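Local structure of transcriptional regulator (LacI family) (Clostridium acetobutylicum ATCC 824, 3G85) at residues L192-S198 with I220-N226; K117-L121 with D273-L278; A130-E136 with H164-N170; N111-G115 with R145-E151. The protein probably acts as a DNA-binding transcription factor of the LacI family, recognising regulatory DNA and carrying a periplasmic binding protein-like domain. One frame throughout, in Å; residues are numbered along the deposited sequence.

Interaction 1 of 4, residues L192-S198 with I220-N226; sequences LFCNSDS and IVAIGMN
Phe193 (chi1 t) overlaps Ile223, its CZ 3.7 Å from Ile223 CG1, two residues past Val221, its register partner. Strands 192-194 and 220-224 run parallel, their axes 4.8 Å apart at closest approach and 13° from exact alignment. The register pairs Leu192 with Ile220, Phe193 with Val221 and Cys194 with Ala222. Three backbone hydrogen bonds hold it: Val221 N to Leu192 O at 3.0 Å, Cys194 N to Val221 O at 2.9 Å, and Ile223 N to Cys194 O at 3.0 Å. On the face of Leu192 and Ile220, Cys194 SG meets Ile220 CG2 at 4.1 Å. Beyond the strand, Ser196 is the N-cap of helix 197-209, its OG hydrogen-bonded to Ile199 N and to Asn170 OD1. In the first turn, Asp197 (chi1 p) turns its carboxylate to the loop just past strand 220-224, where OD1 accepts from Met225 N at 2.9 Å and Asn226 N at 3.0 Å. These are the two strands of a right-handed beta-alpha-beta crossover, the unit of which Rossmann-like domains are built. Helix 197-209 covers Cys194 and Ala222, helix 140-155 packs on Phe193 and Ile223, and strands 131-134 and 239-242 continue the sheet on either side.

Interaction 2 of 4, residues K117-L121 with D273-L278; sequences KASLL and DGPLIL
Charge comes first in this helix-to-strand contact. Lys117, on helix 111-124, points its CA-to-CB bond toward 273-278 and stretches out in an mttt rotamer, so that its ammonium reaches the loop before strand 276-277. There NZ forms a salt bridge with Asp273, 2.6 Å from OD1, and donates a hydrogen bond to the backbone O of Gly274 at 2.8 Å. A water extends the polar network, accepting from Lys117 NZ at 3.0 Å and from Leu276 N at 2.9 Å. The nearest pair of CA atoms, Lys117 and Leu276, is 6.9 Å apart. In fold terms, a helix here flanks the edge of a mixed sheet: strand 276-277 is the outermost strand, antiparallel to 239-242, and the chain arrives at it from strand 269-272 of the other sheet, so residues 273-275 belong to a passage between the two lobes of the periplasmic binding protein-like fold. The apolar part lies one helical turn on from the lysine. Leu121 (chi1 t, chi2 t) also points toward the strand, and Leu276 (tp) and Leu278 (mt) each present a methyl to its CD1, Leu276 CD1 at 3.9 Å and Leu278 CD2 at 3.7 Å from Leu121 CD1. Leu121 and Leu276 both also touch Thr239 of the adjoining strand.

Interaction 3 of 4, residues A130-E136 with H164-N170; sequences AAAILTE and HIIAAEN
This is a parallel strand pairing at one border of the mixed sheet, where 165-167 is the outermost strand and 131-134 lies next to it. The axes of the two strands approach to 4.7 Å and cross at -17°. Ala132 pairs with Ile165, Ile133 with Ile166 and Leu134 with Ala167. Four backbone hydrogen bonds zip the edge together: Ala132 N to His164 O at 2.9 Å, Ile166 N to Ala132 O at 2.8 Å, Leu134 N to Ile166 O at 2.9 Å, and Ala168 N to Leu134 O at 3.0 Å. On one face Leu134 (mt) brings CD1 to 3.6 Å from Ile165 CG2; on the other, Ile133 CG2 meets Ala168 CB at 3.6 Å beneath helices 172-182 and 197-209. Water seals both ends, one bridging Ala130 O and His164 ND1 (2.9 and 2.8 Å), another joining Thr135 OG1, Glu136 N and Ala168 O (2.9, 2.9 and 2.8 Å). With helix 140-155 as the connection, the pair forms a beta-alpha-beta crossover of the periplasmic binding protein-like fold.

Interaction 4 of 4, residues N111-G115 with R145-E151; sequences NYKMG and RNKGFIE
Two side chains at the start of helix 111-124 reach for opposite ends of segment 145-151 of helix 140-155. Tyr112 starts away from its neighbour, but chi1 in t swings the ring back over Gly148, whose CA lies 3.5 Å from the centroid of the Tyr112 ring, a CH-pi contact 13° off the normal. Beyond it, Tyr112 OH donates to Glu151 OE1 at 3.0 Å. Asn111 (chi1 m) accepts through OD1 a hydrogen bond from Arg145 NH1 at 2.8 Å; Arg145 (m, t, m) also hydrogen-bonds through NH2 a glycerol probably taken up from the crystallisation liquor and brings CD to 3.9 Å from SE of Met114, a selenomethionine. Such close packing is a glycine-mediated helix crossing: the axes pass at 6.3 Å and -40°, and a CB on Gly115 or Gly148 would clash with the opposite backbone. CA-H...O contacts therefore form directly, Gly115 CA to Arg145 O at 3.3 Å and Gly148 CA to Tyr112 O at 3.4 Å. Phe149 (chi1 t) carries its ring away from 111-115, to stack on Phe193 of strand 191-194.

How the interactions relate
From the N terminus, helix 111-124 enters first and supplies a segment to both interaction 4 and interaction 2. Interaction 3 opens next at strand 131-134, before helix 140-155 returns to close interaction 4; strand 165-167 then closes interaction 3, so these two cross. Interaction 1 follows in series, opening at strand 191-194 and closing at strand 219-224. Interaction 2 closes last, after 151 intervening residues, enclosing interactions 1 and 3 and crossing interaction 4. Interactions 1 and 3 involve neighbouring strands, joined also through Asn195 to Thr135 and Ser196 to Asn170. Phe149 of helix 140-155 packs on Ala118 and on Phe193, and Ala118 on Val221, so helices 111-124 and 140-155 are tied to one face of the mixed sheet.

Interaction 1 of 4, residues L192-S198 with I220-N226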
loop_
_atom_site.group_PDB
_atom_site.type_symbol
_atom_site.label_atom_id
_atom_site.label_comp_id
_atom_site.label_asym_id
_atom_site.label_seq_id
_atom_site.Cartn_x
_atom_site.Cartn_y
_atom_site.Cartn_z
ATOM N N LEU A 192 -0.761 -9.784 -16.456
ATOM C CA LEU A 192 0.339 -9.211 -15.710
ATOM C C LEU A 192 -0.163 -8.538 -14.439
ATOM O O LEU A 192 -1.008 -7.667 -14.502
ATOM C CB LEU A 192 1.103 -8.196 -16.591
ATOM C CG LEU A 192 2.236 -7.437 -15.870
ATOM C CD1 LEU A 192 3.404 -8.367 -15.499
ATOM C CD2 LEU A 192 2.722 -6.279 -16.738
ATOM N N PHE A 193 0.368 -8.966 -13.302
ATOM C CA PHE A 193 0.143 -8.314 -12.023
ATOM C C PHE A 193 1.319 -7.390 -11.680
ATOM O O PHE A 193 2.474 -7.818 -11.685
ATOM C CB PHE A 193 -0.016 -9.386 -10.951
ATOM C CG PHE A 193 -0.140 -8.856 -9.546
ATOM C CD1 PHE A 193 -1.294 -8.152 -9.149
ATOM C CD2 PHE A 193 0.854 -9.117 -8.617
ATOM C CE1 PHE A 193 -1.444 -7.719 -7.838
ATOM C CE2 PHE A 193 0.717 -8.664 -7.266
ATOM C CZ PHE A 193 -0.434 -7.959 -6.902
ATOM N N CYS A 194 1.029 -6.130 -11.370
ATOM C CA CYS A 194 2.088 -5.221 -10.880
ATOM C C CYS A 194 1.755 -4.844 -9.452
ATOM O O CYS A 194 0.635 -4.432 -9.182
ATOM C CB CYS A 194 2.173 -3.951 -11.723
ATOM S SG CYS A 194 2.566 -4.229 -13.477
ATOM N N ASN A 195 2.700 -4.978 -8.544
ATOM C CA ASN A 195 2.350 -4.711 -7.142
ATOM C C ASN A 195 2.487 -3.225 -6.783
ATOM O O ASN A 195 2.440 -2.861 -5.600
ATOM C CB ASN A 195 3.081 -5.662 -6.150
ATOM C CG ASN A 195 4.558 -5.322 -5.946
ATOM O OD1 ASN A 195 5.152 -4.579 -6.714
ATOM N ND2 ASN A 195 5.160 -5.880 -4.882
ATOM N N SER A 196 2.661 -2.376 -7.797
ATOM C CA SER A 196 2.461 -0.926 -7.590
ATOM C C SER A 196 1.939 -0.307 -8.883
ATOM O O SER A 196 2.237 -0.789 -10.001
ATOM C CB SER A 196 3.740 -0.220 -7.088
ATOM O OG SER A 196 4.499 0.332 -8.141
ATOM N N ASP A 197 1.145 0.749 -8.738
ATOM C CA ASP A 197 0.652 1.472 -9.912
ATOM C C ASP A 197 1.766 2.217 -10.636
ATOM O O ASP A 197 1.692 2.336 -11.859
ATOM C CB ASP A 197 -0.456 2.459 -9.554
ATOM C CG ASP A 197 0.017 3.491 -8.545
ATOM O OD1 ASP A 197 0.338 3.079 -7.412
ATOM O OD2 ASP A 197 0.152 4.691 -8.916
ATOM N N SER A 198 2.814 2.663 -9.941
ATOM C CA SER A 198 3.926 3.351 -10.624
ATOM C C SER A 198 4.601 2.379 -11.586
ATOM O O SER A 198 4.973 2.732 -12.697
ATOM C CB SER A 198 4.979 3.863 -9.626
ATOM O OG SER A 198 4.444 4.951 -8.901
ATOM N N ILE A 220 -3.442 -5.949 -17.600
ATOM C CA ILE A 220 -2.709 -5.587 -16.378
ATOM C C ILE A 220 -3.670 -5.334 -15.230
ATOM O O ILE A 220 -4.718 -4.742 -15.421
ATOM C CB ILE A 220 -1.873 -4.291 -16.607
ATOM C CG1 ILE A 220 -0.911 -4.506 -17.776
ATOM C CG2 ILE A 220 -1.137 -3.882 -15.287
ATOM C CD1 ILE A 220 -0.249 -3.212 -18.359
ATOM N N VAL A 221 -3.298 -5.767 -14.038
ATOM C CA VAL A 221 -3.973 -5.343 -12.808
ATOM C C VAL A 221 -2.848 -4.884 -11.903
ATOM O O VAL A 221 -1.808 -5.535 -11.821
ATOM C CB VAL A 221 -4.756 -6.458 -12.103
ATOM C CG1 VAL A 221 -5.324 -5.966 -10.733
ATOM C CG2 VAL A 221 -5.918 -6.908 -13.002
ATOM N N ALA A 222 -3.031 -3.741 -11.261
ATOM C CA ALA A 222 -1.964 -3.222 -10.405
ATOM C C ALA A 222 -2.529 -2.925 -9.039
ATOM O O ALA A 222 -3.704 -2.655 -8.905
ATOM C CB ALA A 222 -1.396 -1.963 -10.989
ATOM N N ILE A 223 -1.670 -2.948 -8.025
ATOM C CA ILE A 223 -2.051 -2.494 -6.679
ATOM C C ILE A 223 -1.964 -0.962 -6.654
ATOM O O ILE A 223 -0.933 -0.382 -7.014
ATOM C CB ILE A 223 -1.136 -3.093 -5.588
ATOM C CG1 ILE A 223 -1.224 -4.640 -5.564
ATOM C CG2 ILE A 223 -1.429 -2.451 -4.198
ATOM C CD1 ILE A 223 -2.630 -5.154 -5.149
ATOM N N GLY A 224 -3.047 -0.318 -6.246
ATOM C CA GLY A 224 -3.100 1.154 -6.280
ATOM C C GLY A 224 -2.520 1.752 -5.023
ATOM O O GLY A 224 -3.063 1.571 -3.929
HETATM N N MSE A 225 -1.386 2.433 -5.158
HETATM C CA MSE A 225 -0.727 3.010 -3.980
HETATM C C MSE A 225 -0.735 4.524 -4.058
HETATM O O MSE A 225 -0.911 5.195 -3.038
HETATM C CB MSE A 225 0.717 2.503 -3.859
HETATM C CG MSE A 225 0.819 1.000 -3.957
HETATM SE SE MSE A 225 2.590 0.451 -3.330
HETATM C CE MSE A 225 2.216 -1.376 -3.069
ATOM N N ASN A 226 -0.479 5.051 -5.260
ATOM C CA ASN A 226 -0.496 6.496 -5.483
ATOM C C ASN A 226 -1.893 6.960 -5.890
ATOM O O ASN A 226 -2.824 6.158 -6.043
ATOM C CB ASN A 226 0.552 6.931 -6.533
ATOM C CG ASN A 226 1.999 6.708 -6.053
ATOM O OD1 ASN A 226 2.346 6.993 -4.921
ATOM N ND2 ASN A 226 2.833 6.177 -6.929
#

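Interaction 2 of 4, residues K117-L121 with D273-L278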
loop_
_atom_site.group_PDB
_atom_site.type_symbol
_atom_site.label_atom_id
_atom_site.label_comp_id
_atom_site.label_asym_id
_atom_site.label_seq_id
_atom_site.Cartn_x
_atom_site.Cartn_y
_atom_site.Cartn_z
ATOM N N LYS A 117 -8.270 -10.764 -5.239
ATOM C CA LYS A 117 -9.127 -10.123 -6.235
ATOM C C LYS A 117 -8.440 -9.947 -7.589
ATOM O O LYS A 117 -9.106 -10.059 -8.613
ATOM C CB LYS A 117 -9.618 -8.737 -5.770
ATOM C CG LYS A 117 -10.474 -8.721 -4.519
ATOM C CD LYS A 117 -11.052 -7.305 -4.269
ATOM C CE LYS A 117 -11.557 -7.231 -2.820
ATOM N NZ LYS A 117 -12.174 -5.916 -2.497
ATOM N N ALA A 118 -7.146 -9.597 -7.598
ATOM C CA ALA A 118 -6.422 -9.431 -8.870
ATOM C C ALA A 118 -6.386 -10.779 -9.603
ATOM O O ALA A 118 -6.711 -10.857 -10.790
ATOM C CB ALA A 118 -5.024 -8.903 -8.630
ATOM N N SER A 119 -6.048 -11.836 -8.874
ATOM C CA SER A 119 -6.053 -13.187 -9.444
ATOM C C SER A 119 -7.405 -13.637 -9.978
ATOM O O SER A 119 -7.492 -14.157 -11.101
ATOM C CB SER A 119 -5.547 -14.205 -8.439
ATOM O OG SER A 119 -5.517 -15.475 -9.084
ATOM N N LEU A 120 -8.460 -13.437 -9.185
ATOM C CA LEU A 120 -9.810 -13.837 -9.602
ATOM C C LEU A 120 -10.311 -13.086 -10.826
ATOM O O LEU A 120 -11.125 -13.614 -11.585
ATOM C CB LEU A 120 -10.809 -13.761 -8.424
ATOM C CG LEU A 120 -10.507 -14.760 -7.287
ATOM C CD1 LEU A 120 -11.383 -14.540 -6.046
ATOM C CD2 LEU A 120 -10.561 -16.238 -7.747
ATOM N N LEU A 121 -9.840 -11.856 -11.042
ATOM C CA LEU A 121 -10.206 -11.134 -12.259
ATOM C C LEU A 121 -9.630 -11.882 -13.472
ATOM O O LEU A 121 -10.304 -12.048 -14.506
ATOM C CB LEU A 121 -9.683 -9.676 -12.218
ATOM C CG LEU A 121 -10.044 -8.752 -13.399
ATOM C CD1 LEU A 121 -9.986 -7.304 -13.056
ATOM C CD2 LEU A 121 -9.171 -8.992 -14.621
ATOM N N ASP A 273 -11.584 -2.940 3.288
ATOM C CA ASP A 273 -11.591 -3.727 2.065
ATOM C C ASP A 273 -10.834 -2.897 1.018
ATOM O O ASP A 273 -11.152 -1.720 0.849
ATOM C CB ASP A 273 -13.025 -3.930 1.568
ATOM C CG ASP A 273 -13.069 -4.582 0.160
ATOM O OD1 ASP A 273 -12.770 -5.779 0.058
ATOM O OD2 ASP A 273 -13.356 -3.887 -0.852
ATOM N N GLY A 274 -9.850 -3.467 0.317
ATOM C CA GLY A 274 -9.197 -2.698 -0.777
ATOM C C GLY A 274 -9.975 -2.943 -2.064
ATOM O O GLY A 274 -10.011 -4.077 -2.518
ATOM N N PRO A 275 -10.691 -1.923 -2.596
ATOM C CA PRO A 275 -11.635 -2.229 -3.699
ATOM C C PRO A 275 -10.964 -2.526 -5.028
ATOM O O PRO A 275 -9.969 -1.862 -5.394
ATOM C CB PRO A 275 -12.426 -0.933 -3.874
ATOM C CG PRO A 275 -11.463 0.131 -3.452
ATOM C CD PRO A 275 -10.707 -0.493 -2.258
ATOM N N LEU A 276 -11.518 -3.486 -5.766
ATOM C CA LEU A 276 -11.155 -3.625 -7.168
ATOM C C LEU A 276 -11.874 -2.558 -7.974
ATOM O O LEU A 276 -13.133 -2.454 -7.965
ATOM C CB LEU A 276 -11.459 -5.035 -7.690
ATOM C CG LEU A 276 -11.348 -5.295 -9.204
ATOM C CD1 LEU A 276 -9.900 -5.368 -9.647
ATOM C CD2 LEU A 276 -12.048 -6.609 -9.512
ATOM N N ILE A 277 -11.093 -1.732 -8.657
ATOM C CA ILE A 277 -11.657 -0.629 -9.423
ATOM C C ILE A 277 -11.416 -0.927 -10.886
ATOM O O ILE A 277 -10.316 -0.804 -11.372
ATOM C CB ILE A 277 -11.072 0.719 -9.017
ATOM C CG1 ILE A 277 -11.232 0.932 -7.498
ATOM C CG2 ILE A 277 -11.715 1.876 -9.839
ATOM C CD1 ILE A 277 -10.714 2.269 -6.970
ATOM N N LEU A 278 -12.466 -1.363 -11.582
ATOM C CA LEU A 278 -12.347 -1.722 -13.000
ATOM C C LEU A 278 -12.205 -0.488 -13.876
ATOM O O LEU A 278 -12.998 0.462 -13.793
ATOM C CB LEU A 278 -13.578 -2.530 -13.456
ATOM C CG LEU A 278 -13.913 -3.836 -12.734
ATOM C CD1 LEU A 278 -15.194 -4.482 -13.310
ATOM C CD2 LEU A 278 -12.755 -4.800 -12.805
HETATM O O HOH W 1 -13.846 -4.841 -4.745
#

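Interaction 3 of 4, residues A130-E136 with H164-N170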
loop_
_atom_site.group_PDB
_atom_site.type_symbol
_atom_site.label_atom_id
_atom_site.label_comp_id
_atom_site.label_asym_id
_atom_site.label_seq_id
_atom_site.Cartn_x
_atom_site.Cartn_y
_atom_site.Cartn_z
ATOM N N ALA A 130 0.218 -16.166 -15.949
ATOM C CA ALA A 130 0.405 -14.754 -15.624
ATOM C C ALA A 130 1.852 -14.512 -15.273
ATOM O O ALA A 130 2.568 -15.444 -14.861
ATOM C CB ALA A 130 -0.524 -14.331 -14.471
ATOM N N ALA A 131 2.277 -13.258 -15.436
ATOM C CA ALA A 131 3.557 -12.800 -14.923
ATOM C C ALA A 131 3.293 -11.764 -13.811
ATOM O O ALA A 131 2.162 -11.289 -13.670
ATOM C CB ALA A 131 4.397 -12.176 -16.027
ATOM N N ALA A 132 4.324 -11.477 -13.019
ATOM C CA ALA A 132 4.210 -10.505 -11.924
ATOM C C ALA A 132 5.480 -9.675 -11.866
ATOM O O ALA A 132 6.599 -10.213 -11.911
ATOM C CB ALA A 132 3.956 -11.214 -10.582
ATOM N N ILE A 133 5.316 -8.360 -11.835
ATOM C CA ILE A 133 6.435 -7.472 -11.638
ATOM C C ILE A 133 6.273 -6.891 -10.249
ATOM O O ILE A 133 5.264 -6.215 -9.963
ATOM C CB ILE A 133 6.459 -6.364 -12.692
ATOM C CG1 ILE A 133 6.658 -6.974 -14.106
ATOM C CG2 ILE A 133 7.551 -5.351 -12.383
ATOM C CD1 ILE A 133 6.529 -5.926 -15.201
ATOM N N LEU A 134 7.262 -7.172 -9.405
ATOM C CA LEU A 134 7.190 -6.897 -7.983
ATOM C C LEU A 134 8.341 -6.071 -7.502
ATOM O O LEU A 134 9.516 -6.476 -7.611
ATOM C CB LEU A 134 7.178 -8.210 -7.198
ATOM C CG LEU A 134 6.065 -9.210 -7.554
ATOM C CD1 LEU A 134 6.305 -10.545 -6.818
ATOM C CD2 LEU A 134 4.645 -8.689 -7.271
ATOM N N THR A 135 8.008 -4.936 -6.912
ATOM C CA THR A 135 8.956 -4.222 -6.102
ATOM C C THR A 135 9.102 -4.903 -4.716
ATOM O O THR A 135 8.150 -5.515 -4.203
ATOM C CB THR A 135 8.556 -2.766 -5.990
ATOM O OG1 THR A 135 9.627 -2.033 -5.378
ATOM C CG2 THR A 135 7.222 -2.600 -5.181
ATOM N N GLU A 136 10.298 -4.836 -4.133
ATOM C CA GLU A 136 10.576 -5.580 -2.885
ATOM C C GLU A 136 9.607 -5.203 -1.750
ATOM O O GLU A 136 9.233 -4.034 -1.602
ATOM C CB GLU A 136 12.028 -5.355 -2.436
ATOM C CG GLU A 136 12.283 -3.926 -1.930
ATOM C CD GLU A 136 13.700 -3.729 -1.386
ATOM O OE1 GLU A 136 14.265 -4.686 -0.778
ATOM O OE2 GLU A 136 14.226 -2.609 -1.572
ATOM N N HIS A 164 8.857 -15.833 -14.303
ATOM C CA HIS A 164 7.963 -14.744 -14.731
ATOM C C HIS A 164 7.573 -13.830 -13.607
ATOM O O HIS A 164 6.618 -13.107 -13.726
ATOM C CB HIS A 164 6.713 -15.264 -15.426
ATOM C CG HIS A 164 7.001 -15.928 -16.728
ATOM N ND1 HIS A 164 6.056 -16.664 -17.410
ATOM C CD2 HIS A 164 8.133 -15.972 -17.472
ATOM C CE1 HIS A 164 6.592 -17.126 -18.528
ATOM N NE2 HIS A 164 7.850 -16.719 -18.588
ATOM N N ILE A 165 8.303 -13.922 -12.507
ATOM C CA ILE A 165 8.261 -12.952 -11.449
ATOM C C ILE A 165 9.545 -12.134 -11.604
ATOM O O ILE A 165 10.665 -12.677 -11.573
ATOM C CB ILE A 165 8.153 -13.640 -10.070
ATOM C CG1 ILE A 165 6.810 -14.380 -9.962
ATOM C CG2 ILE A 165 8.256 -12.621 -8.976
ATOM C CD1 ILE A 165 6.791 -15.471 -8.923
ATOM N N ILE A 166 9.375 -10.837 -11.841
ATOM C CA ILE A 166 10.485 -9.957 -12.189
ATOM C C ILE A 166 10.567 -8.868 -11.126
ATOM O O ILE A 166 9.561 -8.167 -10.886
ATOM C CB ILE A 166 10.245 -9.307 -13.587
ATOM C CG1 ILE A 166 10.082 -10.393 -14.662
ATOM C CG2 ILE A 166 11.331 -8.325 -13.953
ATOM C CD1 ILE A 166 9.612 -9.878 -16.015
ATOM N N ALA A 167 11.729 -8.747 -10.484
ATOM C CA ALA A 167 11.964 -7.686 -9.510
ATOM C C ALA A 167 11.982 -6.345 -10.237
ATOM O O ALA A 167 12.429 -6.263 -11.401
ATOM C CB ALA A 167 13.276 -7.904 -8.748
ATOM N N ALA A 168 11.503 -5.300 -9.561
ATOM C CA ALA A 168 11.571 -3.937 -10.100
ATOM C C ALA A 168 11.713 -2.899 -9.002
ATOM O O ALA A 168 11.254 -3.103 -7.864
ATOM C CB ALA A 168 10.306 -3.636 -10.921
ATOM N N GLU A 169 12.321 -1.764 -9.339
ATOM C CA GLU A 169 12.246 -0.599 -8.453
ATOM C C GLU A 169 10.868 0.025 -8.499
ATOM O O GLU A 169 10.207 0.015 -9.552
ATOM C CB GLU A 169 13.255 0.460 -8.856
ATOM C CG GLU A 169 14.565 0.345 -8.137
ATOM C CD GLU A 169 15.676 1.048 -8.894
ATOM O OE1 GLU A 169 15.370 1.853 -9.833
ATOM O OE2 GLU A 169 16.860 0.784 -8.552
ATOM N N ASN A 170 10.427 0.556 -7.347
ATOM C CA ASN A 170 9.092 1.108 -7.253
ATOM C C ASN A 170 9.055 2.536 -7.791
ATOM O O ASN A 170 9.027 3.508 -7.008
ATOM C CB ASN A 170 8.539 1.069 -5.838
ATOM C CG ASN A 170 7.049 1.370 -5.789
ATOM O OD1 ASN A 170 6.401 1.635 -6.816
ATOM N ND2 ASN A 170 6.497 1.338 -4.591
HETATM O O HOH W 2 3.916 -17.749 -15.947
HETATM O O HOH W 3 12.315 -3.179 -5.311
#

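Interaction 4 of 4, residues N111-G115 with R145-E151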
loop_
_atom_site.group_PDB
_atom_site.type_symbol
_atom_site.label_atom_id
_atom_site.label_comp_id
_atom_site.label_asym_id
_atom_site.label_seq_id
_atom_site.Cartn_x
_atom_site.Cartn_y
_atom_site.Cartn_z
ATOM N N ASN A 111 -4.817 -7.449 2.923
ATOM C CA ASN A 111 -3.765 -7.517 1.913
ATOM C C ASN A 111 -3.875 -8.774 1.077
ATOM O O ASN A 111 -3.882 -8.701 -0.119
ATOM C CB ASN A 111 -2.406 -7.421 2.613
ATOM C CG ASN A 111 -2.197 -6.060 3.238
ATOM O OD1 ASN A 111 -2.052 -5.070 2.524
ATOM N ND2 ASN A 111 -2.231 -5.992 4.579
ATOM N N TYR A 112 -3.965 -9.927 1.738
ATOM C CA TYR A 112 -4.151 -11.175 1.019
ATOM C C TYR A 112 -5.355 -11.102 0.069
ATOM O O TYR A 112 -5.244 -11.471 -1.095
ATOM C CB TYR A 112 -4.261 -12.325 2.013
ATOM C CG TYR A 112 -4.265 -13.692 1.346
ATOM C CD1 TYR A 112 -3.090 -14.436 1.242
ATOM C CD2 TYR A 112 -5.449 -14.224 0.808
ATOM C CE1 TYR A 112 -3.090 -15.693 0.618
ATOM C CE2 TYR A 112 -5.453 -15.475 0.210
ATOM C CZ TYR A 112 -4.270 -16.198 0.119
ATOM O OH TYR A 112 -4.284 -17.452 -0.492
ATOM N N LYS A 113 -6.507 -10.634 0.545
ATOM C CA LYS A 113 -7.681 -10.530 -0.316
ATOM C C LYS A 113 -7.504 -9.577 -1.496
ATOM O O LYS A 113 -8.135 -9.772 -2.519
ATOM C CB LYS A 113 -8.971 -10.160 0.430
ATOM C CG LYS A 113 -9.518 -11.276 1.332
ATOM C CD LYS A 113 -10.866 -10.840 1.900
ATOM C CE LYS A 113 -11.519 -11.975 2.706
ATOM N NZ LYS A 113 -10.736 -12.227 3.958
HETATM N N MSE A 114 -6.694 -8.526 -1.354
HETATM C CA MSE A 114 -6.390 -7.692 -2.524
HETATM C C MSE A 114 -5.705 -8.469 -3.653
HETATM O O MSE A 114 -6.108 -8.363 -4.820
HETATM C CB MSE A 114 -5.509 -6.504 -2.119
HETATM C CG MSE A 114 -6.261 -5.514 -1.200
HETATM SE SE MSE A 114 -5.093 -4.028 -0.742
HETATM C CE MSE A 114 -5.106 -3.078 -2.456
ATOM N N GLY A 115 -4.651 -9.215 -3.311
ATOM C CA GLY A 115 -3.981 -10.085 -4.302
ATOM C C GLY A 115 -4.962 -11.081 -4.896
ATOM O O GLY A 115 -5.000 -11.335 -6.114
ATOM N N ARG A 145 0.043 -9.395 -0.019
ATOM C CA ARG A 145 -0.640 -9.084 -1.283
ATOM C C ARG A 145 -0.126 -10.003 -2.390
ATOM O O ARG A 145 -0.896 -10.508 -3.235
ATOM C CB ARG A 145 -0.472 -7.593 -1.683
ATOM C CG ARG A 145 -1.349 -6.668 -0.866
ATOM C CD ARG A 145 -1.404 -5.219 -1.380
ATOM N NE ARG A 145 -0.173 -4.425 -1.350
ATOM C CZ ARG A 145 0.262 -3.674 -0.330
ATOM N NH1 ARG A 145 -0.386 -3.626 0.819
ATOM N NH2 ARG A 145 1.375 -2.966 -0.468
ATOM N N ASN A 146 1.185 -10.215 -2.395
ATOM C CA ASN A 146 1.774 -11.098 -3.407
ATOM C C ASN A 146 1.309 -12.540 -3.252
ATOM O O ASN A 146 0.942 -13.189 -4.246
ATOM C CB ASN A 146 3.290 -11.046 -3.350
ATOM C CG ASN A 146 3.832 -9.675 -3.696
ATOM O OD1 ASN A 146 3.169 -8.880 -4.350
ATOM N ND2 ASN A 146 5.058 -9.395 -3.243
ATOM N N LYS A 147 1.328 -13.007 -2.010
ATOM C CA LYS A 147 0.894 -14.358 -1.655
ATOM C C LYS A 147 -0.557 -14.554 -2.047
ATOM O O LYS A 147 -0.911 -15.589 -2.621
ATOM C CB LYS A 147 1.057 -14.627 -0.155
ATOM C CG LYS A 147 2.504 -14.577 0.368
ATOM C CD LYS A 147 2.542 -15.030 1.835
ATOM C CE LYS A 147 3.971 -15.243 2.315
ATOM N NZ LYS A 147 4.020 -14.741 3.724
ATOM N N GLY A 148 -1.393 -13.546 -1.781
ATOM C CA GLY A 148 -2.798 -13.598 -2.193
ATOM C C GLY A 148 -2.948 -13.811 -3.701
ATOM O O GLY A 148 -3.789 -14.616 -4.137
ATOM N N PHE A 149 -2.152 -13.102 -4.494
ATOM C CA PHE A 149 -2.189 -13.252 -5.945
ATOM C C PHE A 149 -1.683 -14.641 -6.387
ATOM O O PHE A 149 -2.357 -15.343 -7.135
ATOM C CB PHE A 149 -1.369 -12.157 -6.667
ATOM C CG PHE A 149 -1.434 -12.258 -8.167
ATOM C CD1 PHE A 149 -2.578 -11.855 -8.836
ATOM C CD2 PHE A 149 -0.360 -12.790 -8.913
ATOM C CE1 PHE A 149 -2.676 -11.931 -10.222
ATOM C CE2 PHE A 149 -0.448 -12.912 -10.321
ATOM C CZ PHE A 149 -1.605 -12.503 -10.980
ATOM N N ILE A 150 -0.492 -14.997 -5.925
ATOM C CA ILE A 150 0.211 -16.214 -6.336
ATOM C C ILE A 150 -0.571 -17.486 -5.950
ATOM O O ILE A 150 -0.827 -18.338 -6.804
ATOM C CB ILE A 150 1.654 -16.237 -5.740
ATOM C CG1 ILE A 150 2.498 -15.077 -6.284
ATOM C CG2 ILE A 150 2.367 -17.572 -5.996
ATOM C CD1 ILE A 150 2.377 -14.912 -7.759
ATOM N N GLU A 151 -0.944 -17.584 -4.677
ATOM C CA GLU A 151 -1.735 -18.708 -4.164
ATOM C C GLU A 151 -3.092 -18.838 -4.841
ATOM O O GLU A 151 -3.555 -19.951 -5.110
ATOM C CB GLU A 151 -1.894 -18.635 -2.646
ATOM C CG GLU A 151 -0.557 -18.853 -1.887
ATOM C CD GLU A 151 -0.632 -18.720 -0.364
ATOM O OE1 GLU A 151 -1.735 -18.750 0.234
ATOM O OE2 GLU A 151 0.463 -18.601 0.253
#